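Local coordinates for protein DNA polymerase III subunit beta (Pseudomonas aeruginosa, PDB 4TSZ) that forms the sliding clamp that tethers DNA polymerases and other proteins to DNA and makes replication processive, at residues S134-L139 with G166-V171; R192-V197 with P244-V249; S348-E353 with D358-V363. All coordinates share one frame; numbering follows the deposited sequence.

Contact 1: S134-L139 with G166-V171; sequences SKLRRL and GTLRSV
L139 O, a carbonyl oxygen of helix 133-141, is gripped by two hydroxyls: S170 OG on the neighbouring strand donates to it at 2.7 Å, and T143 OG1, four residues on, just past the end of the helix, is also hydrogen-bonded to it. The serine does not come in along a lone pair. Its OG stands above the carbonyl plane, tilted 49° out of it. The S170 torsion explains this approach: with chi1 at 57° the hydroxyl sits between the backbone N and the carbonyl carbon and is thrust from the strand toward the helix. The same OG lies over the root of the leucine side chain, 3.6 Å from L139 CB. The helix rests on one face of the antiparallel sheet that contains strand 167-173; the axes of 134-139 and 167-171 approach to 9.0 Å and are inclined by 31°. This is the helix-on-sheet layering of the sliding-clamp fold, here within the central domain. L168 and S170 send their side chains to the helix, while R169 between them points to the other side of the sheet. L139 CD1 presses against the branch of L168, 3.6 Å from its CG and 3.7 Å from its CD2, the two leucines crossing at a slant. L139 CD2 flanks the strand backbone, 4.0 Å from L168 O. One turn earlier, L136 CD1 meets L168 CD2 at 4.2 Å and continues this buried leucine layer toward V216 and I218 of strand 215-221.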
loop_
_atom_site.group_PDB
_atom_site.type_symbol
_atom_site.label_atom_id
_atom_site.label_comp_id
_atom_site.label_asym_id
_atom_site.label_seq_id
_atom_site.Cartn_x
_atom_site.Cartn_y
_atom_site.Cartn_z
ATOM N N SER E 134 -1.002 6.872 26.337
ATOM C CA SER E 134 -1.531 7.975 25.541
ATOM C C SER E 134 -0.620 9.219 25.600
ATOM O O SER E 134 -0.422 9.872 24.571
ATOM C CB SER E 134 -2.932 8.326 26.054
ATOM O OG SER E 134 -3.474 9.509 25.492
ATOM N N LYS E 135 -0.110 9.562 26.809
ATOM C CA LYS E 135 0.763 10.720 27.036
ATOM C C LYS E 135 2.130 10.500 26.397
ATOM O O LYS E 135 2.660 11.417 25.761
ATOM C CB LYS E 135 0.916 11.028 28.532
ATOM C CG LYS E 135 -0.327 11.604 29.179
ATOM C CD LYS E 135 -0.082 11.915 30.644
ATOM C CE LYS E 135 -1.326 12.424 31.327
ATOM N NZ LYS E 135 -1.040 12.864 32.713
ATOM N N LEU E 136 2.694 9.283 26.544
ATOM C CA LEU E 136 3.983 8.959 25.937
ATOM C C LEU E 136 3.885 8.917 24.411
ATOM O O LEU E 136 4.764 9.456 23.740
ATOM C CB LEU E 136 4.571 7.653 26.498
ATOM C CG LEU E 136 5.946 7.223 25.960
ATOM C CD1 LEU E 136 7.008 8.310 26.161
ATOM C CD2 LEU E 136 6.385 5.925 26.590
ATOM N N ARG E 137 2.811 8.295 23.871
ATOM C CA ARG E 137 2.572 8.218 22.433
ATOM C C ARG E 137 2.458 9.625 21.816
ATOM O O ARG E 137 3.025 9.849 20.744
ATOM C CB ARG E 137 1.330 7.368 22.095
ATOM C CG ARG E 137 1.403 6.839 20.671
ATOM C CD ARG E 137 0.107 6.305 20.120
ATOM N NE ARG E 137 0.253 6.071 18.684
ATOM C CZ ARG E 137 -0.110 4.958 18.058
ATOM N NH1 ARG E 137 -0.667 3.958 18.734
ATOM N NH2 ARG E 137 0.073 4.837 16.749
ATOM N N ARG E 138 1.745 10.560 22.500
ATOM C CA ARG E 138 1.582 11.969 22.117
ATOM C C ARG E 138 2.959 12.634 21.965
ATOM O O ARG E 138 3.202 13.273 20.953
ATOM C CB ARG E 138 0.740 12.726 23.162
ATOM C CG ARG E 138 0.470 14.205 22.831
ATOM C CD ARG E 138 -0.133 14.970 24.014
ATOM N NE ARG E 138 -0.791 16.227 23.606
ATOM C CZ ARG E 138 -0.283 17.456 23.761
ATOM N NH1 ARG E 138 0.905 17.627 24.325
ATOM N NH2 ARG E 138 -0.966 18.521 23.358
ATOM N N LEU E 139 3.866 12.455 22.951
ATOM C CA LEU E 139 5.224 13.021 22.914
ATOM C C LEU E 139 5.994 12.572 21.676
ATOM O O LEU E 139 6.639 13.403 21.026
ATOM C CB LEU E 139 6.019 12.678 24.184
ATOM C CG LEU E 139 5.563 13.320 25.495
ATOM C CD1 LEU E 139 6.386 12.814 26.636
ATOM C CD2 LEU E 139 5.676 14.841 25.458
ATOM N N GLY E 166 9.947 17.536 36.727
ATOM C CA GLY E 166 8.888 16.544 36.852
ATOM C C GLY E 166 8.277 16.318 35.482
ATOM O O GLY E 166 7.467 15.407 35.281
ATOM N N THR E 167 8.691 17.163 34.522
ATOM C CA THR E 167 8.255 17.188 33.132
ATOM C C THR E 167 9.006 16.148 32.297
ATOM O O THR E 167 10.215 15.972 32.450
ATOM C CB THR E 167 8.462 18.622 32.575
ATOM O OG1 THR E 167 7.703 19.554 33.349
ATOM C CG2 THR E 167 8.085 18.762 31.107
ATOM N N LEU E 168 8.271 15.472 31.404
ATOM C CA LEU E 168 8.830 14.565 30.417
ATOM C C LEU E 168 8.727 15.310 29.094
ATOM O O LEU E 168 7.663 15.835 28.757
ATOM C CB LEU E 168 8.116 13.200 30.363
ATOM C CG LEU E 168 8.671 12.165 29.365
ATOM C CD1 LEU E 168 10.151 11.856 29.604
ATOM C CD2 LEU E 168 7.871 10.888 29.415
ATOM N N ARG E 169 9.850 15.405 28.380
ATOM C CA ARG E 169 9.944 16.134 27.133
ATOM C C ARG E 169 10.601 15.314 26.038
ATOM O O ARG E 169 11.578 14.611 26.291
ATOM C CB ARG E 169 10.707 17.455 27.370
ATOM C CG ARG E 169 11.131 18.209 26.106
ATOM C CD ARG E 169 11.926 19.444 26.424
ATOM N NE ARG E 169 11.088 20.467 27.044
ATOM C CZ ARG E 169 11.528 21.646 27.467
ATOM N NH1 ARG E 169 12.806 21.976 27.325
ATOM N NH2 ARG E 169 10.690 22.515 28.013
ATOM N N SER E 170 10.067 15.430 24.816
ATOM C CA SER E 170 10.628 14.812 23.630
ATOM C C SER E 170 11.175 15.920 22.742
ATOM O O SER E 170 10.551 16.976 22.633
ATOM C CB SER E 170 9.581 13.987 22.889
ATOM O OG SER E 170 8.453 14.769 22.526
ATOM N N VAL E 171 12.367 15.703 22.156
ATOM C CA VAL E 171 12.998 16.643 21.220
ATOM C C VAL E 171 13.520 15.834 20.021
ATOM O O VAL E 171 14.175 14.808 20.206
ATOM C CB VAL E 171 14.099 17.584 21.818
ATOM C CG1 VAL E 171 14.536 18.637 20.792
ATOM C CG2 VAL E 171 13.641 18.264 23.108
#

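Contact 2: R192-V197 with P244-V249; sequences RHQVIV and PDYERV
Q194 meets the phenol of Y246 at its edge: the amide nitrogen NE2 lies near the ring plane, 4.2 Å from Y246 CE2, and the amide and ring planes are 28° apart. The glutamine reaches this place by leaving the strand with CG beside the backbone N and then running extended to its amide. Y246 takes a different first torsion, with CG between the backbone N and the carbonyl carbon (chi1 69°), which swings the ring from the loop across to strand 193-198. R192 first runs straight out alongside Q194, then turns at chi3 (82°) and lays its guanidinium on the amide. Q194 NE2 consequently stands 3.5 Å above the guanidinium plane, over its centre. R192 NH1 also comes within 4.3 Å of Y246 OH, a loose, oblique approach rather than a bond. E162 is what draws the polar ends together: its OE1 is hydrogen-bonded to both Q194 NE2 and Y246 OH and forms a long, weak ion pair with R192. R169 adds a second bond to the phenol oxygen and a salt bridge to E247. Y246 is thus held at its hydroxyl end, while P244, Y246 and V249 pack against a modified side chain of the bound peptide. Such an anchored tyrosine, in the loop between strands 232-237 and 256-261, belongs to the peptide-binding pocket characteristic of bacterial sliding clamps.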
loop_
_atom_site.group_PDB
_atom_site.type_symbol
_atom_site.label_atom_id
_atom_site.label_comp_id
_atom_site.label_asym_id
_atom_site.label_seq_id
_atom_site.Cartn_x
_atom_site.Cartn_y
_atom_site.Cartn_z
ATOM N N ARG E 192 18.408 16.735 35.897
ATOM C CA ARG E 192 17.954 16.619 34.513
ATOM C C ARG E 192 18.546 15.326 33.935
ATOM O O ARG E 192 19.760 15.108 34.015
ATOM C CB ARG E 192 18.373 17.842 33.661
ATOM C CG ARG E 192 17.722 17.869 32.264
ATOM C CD ARG E 192 17.959 19.167 31.515
ATOM N NE ARG E 192 19.267 19.197 30.857
ATOM C CZ ARG E 192 19.549 19.898 29.759
ATOM N NH1 ARG E 192 18.608 20.625 29.165
ATOM N NH2 ARG E 192 20.769 19.867 29.240
ATOM N N HIS E 193 17.677 14.449 33.410
ATOM C CA HIS E 193 18.102 13.188 32.811
ATOM C C HIS E 193 17.703 13.126 31.335
ATOM O O HIS E 193 16.550 13.389 30.997
ATOM C CB HIS E 193 17.578 11.983 33.610
ATOM C CG HIS E 193 18.387 10.746 33.394
ATOM N ND1 HIS E 193 18.183 9.933 32.291
ATOM C CD2 HIS E 193 19.399 10.233 34.132
ATOM C CE1 HIS E 193 19.068 8.955 32.395
ATOM N NE2 HIS E 193 19.820 9.089 33.487
ATOM N N GLN E 194 18.674 12.815 30.462
ATOM C CA GLN E 194 18.482 12.737 29.014
ATOM C C GLN E 194 18.879 11.376 28.453
ATOM O O GLN E 194 19.885 10.796 28.864
ATOM C CB GLN E 194 19.329 13.800 28.305
ATOM C CG GLN E 194 18.935 15.244 28.564
ATOM C CD GLN E 194 19.651 16.200 27.630
ATOM O OE1 GLN E 194 20.758 15.938 27.118
ATOM N NE2 GLN E 194 19.031 17.344 27.377
ATOM N N VAL E 195 18.092 10.884 27.487
ATOM C CA VAL E 195 18.353 9.652 26.728
ATOM C C VAL E 195 18.045 9.921 25.246
ATOM O O VAL E 195 17.108 10.662 24.946
ATOM C CB VAL E 195 17.644 8.349 27.254
ATOM C CG1 VAL E 195 18.033 8.013 28.696
ATOM C CG2 VAL E 195 16.127 8.392 27.090
ATOM N N ILE E 196 18.833 9.341 24.327
ATOM C CA ILE E 196 18.535 9.455 22.901
ATOM C C ILE E 196 18.107 8.074 22.434
ATOM O O ILE E 196 18.909 7.142 22.449
ATOM C CB ILE E 196 19.651 10.062 22.001
ATOM C CG1 ILE E 196 20.254 11.364 22.583
ATOM C CG2 ILE E 196 19.115 10.263 20.549
ATOM C CD1 ILE E 196 21.638 11.746 21.982
ATOM N N VAL E 197 16.837 7.937 22.056
ATOM C CA VAL E 197 16.290 6.678 21.565
ATOM C C VAL E 197 16.458 6.636 20.033
ATOM O O VAL E 197 15.991 7.567 19.364
ATOM C CB VAL E 197 14.826 6.453 22.009
ATOM C CG1 VAL E 197 14.338 5.056 21.618
ATOM C CG2 VAL E 197 14.675 6.667 23.515
ATOM N N PRO E 244 22.457 17.805 20.963
ATOM C CA PRO E 244 22.838 19.233 20.960
ATOM C C PRO E 244 22.064 20.088 21.970
ATOM O O PRO E 244 20.993 19.697 22.429
ATOM C CB PRO E 244 22.541 19.692 19.530
ATOM C CG PRO E 244 22.391 18.464 18.730
ATOM C CD PRO E 244 21.925 17.389 19.646
ATOM N N ASP E 245 22.618 21.255 22.309
ATOM C CA ASP E 245 21.998 22.205 23.237
ATOM C C ASP E 245 20.865 22.929 22.496
ATOM O O ASP E 245 21.032 24.062 22.031
ATOM C CB ASP E 245 23.051 23.176 23.821
ATOM C CG ASP E 245 22.535 24.169 24.855
ATOM O OD1 ASP E 245 21.452 23.911 25.449
ATOM O OD2 ASP E 245 23.223 25.189 25.092
ATOM N N TYR E 246 19.724 22.227 22.359
ATOM C CA TYR E 246 18.532 22.673 21.643
ATOM C C TYR E 246 17.958 23.987 22.184
ATOM O O TYR E 246 17.439 24.787 21.406
ATOM C CB TYR E 246 17.478 21.545 21.595
ATOM C CG TYR E 246 16.844 21.228 22.936
ATOM C CD1 TYR E 246 15.708 21.907 23.369
ATOM C CD2 TYR E 246 17.390 20.263 23.781
ATOM C CE1 TYR E 246 15.147 21.656 24.619
ATOM C CE2 TYR E 246 16.828 19.991 25.029
ATOM C CZ TYR E 246 15.699 20.683 25.440
ATOM O OH TYR E 246 15.130 20.419 26.667
ATOM N N GLU E 247 18.072 24.214 23.514
ATOM C CA GLU E 247 17.593 25.434 24.178
ATOM C C GLU E 247 18.218 26.694 23.561
ATOM O O GLU E 247 17.545 27.721 23.466
ATOM C CB GLU E 247 17.838 25.386 25.701
ATOM C CG GLU E 247 16.960 24.389 26.452
ATOM C CD GLU E 247 15.566 24.838 26.868
ATOM O OE1 GLU E 247 15.014 24.210 27.801
ATOM O OE2 GLU E 247 15.035 25.817 26.294
ATOM N N ARG E 248 19.482 26.595 23.093
ATOM C CA ARG E 248 20.211 27.694 22.456
ATOM C C ARG E 248 19.684 28.056 21.053
ATOM O O ARG E 248 19.886 29.187 20.610
ATOM C CB ARG E 248 21.722 27.400 22.421
ATOM N N VAL E 249 19.010 27.117 20.357
ATOM C CA VAL E 249 18.492 27.370 19.008
ATOM C C VAL E 249 17.006 27.749 18.942
ATOM O O VAL E 249 16.519 28.104 17.862
ATOM C CB VAL E 249 18.915 26.331 17.932
ATOM C CG1 VAL E 249 20.435 26.196 17.866
ATOM C CG2 VAL E 249 18.247 24.978 18.165
#

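Contact 3: S348-E353 with D358-V363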
loop_
_atom_site.group_PDB
_atom_site.type_symbol
_atom_site.label_atom_id
_atom_site.label_comp_id
_atom_site.label_asym_id
_atom_site.label_seq_id
_atom_site.Cartn_x
_atom_site.Cartn_y
_atom_site.Cartn_z
ATOM N N SER E 348 14.582 31.704 12.054
ATOM C CA SER E 348 13.616 30.618 12.229
ATOM C C SER E 348 12.182 31.069 12.497
ATOM O O SER E 348 11.968 32.142 13.071
ATOM C CB SER E 348 14.052 29.731 13.389
ATOM O OG SER E 348 14.752 28.590 12.932
ATOM N N ALA E 349 11.213 30.217 12.136
ATOM C CA ALA E 349 9.802 30.405 12.422
ATOM C C ALA E 349 9.579 29.541 13.669
ATOM O O ALA E 349 10.149 28.453 13.767
ATOM C CB ALA E 349 8.949 29.870 11.287
ATOM N N LEU E 350 8.814 30.045 14.631
ATOM C CA LEU E 350 8.423 29.305 15.824
ATOM C C LEU E 350 6.935 29.038 15.668
ATOM O O LEU E 350 6.173 29.951 15.335
ATOM C CB LEU E 350 8.721 30.083 17.114
ATOM C CG LEU E 350 8.275 29.456 18.465
ATOM C CD1 LEU E 350 8.946 28.089 18.740
ATOM C CD2 LEU E 350 8.543 30.418 19.624
ATOM N N VAL E 351 6.536 27.771 15.825
ATOM C CA VAL E 351 5.144 27.373 15.636
ATOM C C VAL E 351 4.593 26.688 16.889
ATOM O O VAL E 351 5.269 25.857 17.497
ATOM C CB VAL E 351 4.938 26.525 14.343
ATOM C CG1 VAL E 351 3.455 26.392 13.999
ATOM C CG2 VAL E 351 5.691 27.123 13.153
ATOM N N HIS E 352 3.362 27.057 17.268
ATOM C CA HIS E 352 2.655 26.502 18.414
ATOM C C HIS E 352 1.203 26.256 18.065
ATOM O O HIS E 352 0.679 26.848 17.118
ATOM C CB HIS E 352 2.646 27.512 19.584
ATOM C CG HIS E 352 3.966 27.832 20.200
ATOM N ND1 HIS E 352 4.745 26.857 20.797
ATOM C CD2 HIS E 352 4.552 29.036 20.385
ATOM C CE1 HIS E 352 5.803 27.489 21.275
ATOM N NE2 HIS E 352 5.727 28.803 21.056
ATOM N N GLU E 353 0.520 25.473 18.918
ATOM C CA GLU E 353 -0.927 25.298 18.868
ATOM C C GLU E 353 -1.510 26.629 19.369
ATOM O O GLU E 353 -0.786 27.421 19.982
ATOM C CB GLU E 353 -1.378 24.146 19.775
ATOM C CG GLU E 353 -0.990 22.776 19.254
ATOM C CD GLU E 353 -1.692 21.591 19.892
ATOM O OE1 GLU E 353 -1.978 21.634 21.111
ATOM O OE2 GLU E 353 -1.930 20.598 19.169
ATOM N N ASP E 358 2.898 23.810 25.053
ATOM C CA ASP E 358 3.387 22.428 25.292
ATOM C C ASP E 358 4.157 21.864 24.109
ATOM O O ASP E 358 5.171 21.199 24.309
ATOM C CB ASP E 358 2.250 21.463 25.691
ATOM C CG ASP E 358 1.450 21.855 26.927
ATOM O OD1 ASP E 358 1.948 22.687 27.733
ATOM O OD2 ASP E 358 0.336 21.314 27.104
ATOM N N SER E 359 3.683 22.151 22.881
ATOM C CA SER E 359 4.346 21.766 21.643
ATOM C C SER E 359 4.992 23.008 21.039
ATOM O O SER E 359 4.400 24.083 21.064
ATOM C CB SER E 359 3.358 21.150 20.656
ATOM O OG SER E 359 2.856 19.916 21.146
ATOM N N ALA E 360 6.221 22.862 20.529
ATOM C CA ALA E 360 6.964 23.943 19.883
ATOM C C ALA E 360 7.719 23.397 18.670
ATOM O O ALA E 360 8.338 22.336 18.740
ATOM C CB ALA E 360 7.913 24.612 20.872
ATOM N N TYR E 361 7.606 24.102 17.544
ATOM C CA TYR E 361 8.209 23.698 16.276
ATOM C C TYR E 361 9.039 24.818 15.720
ATOM O O TYR E 361 8.582 25.950 15.641
ATOM C CB TYR E 361 7.137 23.248 15.273
ATOM C CG TYR E 361 6.252 22.169 15.853
ATOM C CD1 TYR E 361 6.644 20.833 15.827
ATOM C CD2 TYR E 361 5.066 22.491 16.513
ATOM C CE1 TYR E 361 5.872 19.840 16.431
ATOM C CE2 TYR E 361 4.282 21.504 17.116
ATOM C CZ TYR E 361 4.690 20.178 17.073
ATOM O OH TYR E 361 3.915 19.194 17.638
ATOM N N VAL E 362 10.281 24.506 15.363
ATOM C CA VAL E 362 11.236 25.491 14.850
ATOM C C VAL E 362 11.609 25.115 13.420
ATOM O O VAL E 362 11.949 23.965 13.173
ATOM C CB VAL E 362 12.473 25.579 15.779
ATOM C CG1 VAL E 362 13.435 26.662 15.310
ATOM C CG2 VAL E 362 12.054 25.825 17.235
ATOM N N VAL E 363 11.487 26.061 12.469
ATOM C CA VAL E 363 11.834 25.804 11.076
ATOM C C VAL E 363 12.797 26.888 10.602
ATOM O O VAL E 363 12.405 28.053 10.534
ATOM C CB VAL E 363 10.599 25.676 10.119
ATOM C CG1 VAL E 363 11.043 25.292 8.705
ATOM C CG2 VAL E 363 9.578 24.667 10.634
HETATM O O HOH W 1 1.678 24.207 21.240
HETATM O O HOH W 2 1.257 19.776 18.260
#
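H352 turns its imidazole toward the partner strand because CG lies beside the backbone N, anti to the carbonyl carbon (chi1 -66°), and chi2 (-61°) then aims ND1 at S359 O. The resulting bond is 2.8 Å long and nearly straight (173°), with the oxygen in the ring plane and the N-H meeting a lone pair. H352 CE1 passes 3.6 Å from A360 CB. Further along the hairpin, strands 349-353 and 359-363 are joined by a regular antiparallel ladder: A349 faces V363 and V351 faces Y361 as hydrogen-bonded pairs, with L350 and V362 a non-hydrogen-bonded pair between them. V351 N bonds Y361 O at 2.7 Å, and V351 CB packs on Y361 CB at 4.1 Å. These four residues of the bonded pairs share the face on which V351, Y361 and V363 touch helix 323-330. On the other face L350 CD1 crosses to V362 CG2 at 4.1 Å, and S348 and V362 pack against an apolar side chain of the bound peptide. Y361 CD2 lies 3.5 Å from V351 O, which sits at the ring edge. The phenol OH accepts a hydrogen bond from water 2 and is also hydrogen-bonded to R142 O. Near the turn, water 1 accepts from E353 N and lies 2.7 Å from S359 O, where a direct backbone bond would continue the ladder. S359 O takes the imidazole N-H and is within hydrogen-bonding distance of this water; the straight, in-plane geometry of the ND1 bond is consistent with a proton on ND1 of H352.

In the fold
From the N terminus, contact 1 comes first, closing a loop within the central domain by setting helix 133-141 on strand 167-173. Contact 2 opens only after it, and its longer loop brings the segment after strand 232-237 back to edge strand 193-198. Contact 3, a tight hairpin, follows in the C-terminal domain. The three are in series, neither nesting nor crossing, yet all reach one eight-stranded antiparallel sheet shared by both domains. R169 ties contact 1 to contact 2, while R138 approaches E353 of contact 3 in a long, weak ion pair. Contacts 2 and 3 just touch, through V249 and V362, beside the bound peptide.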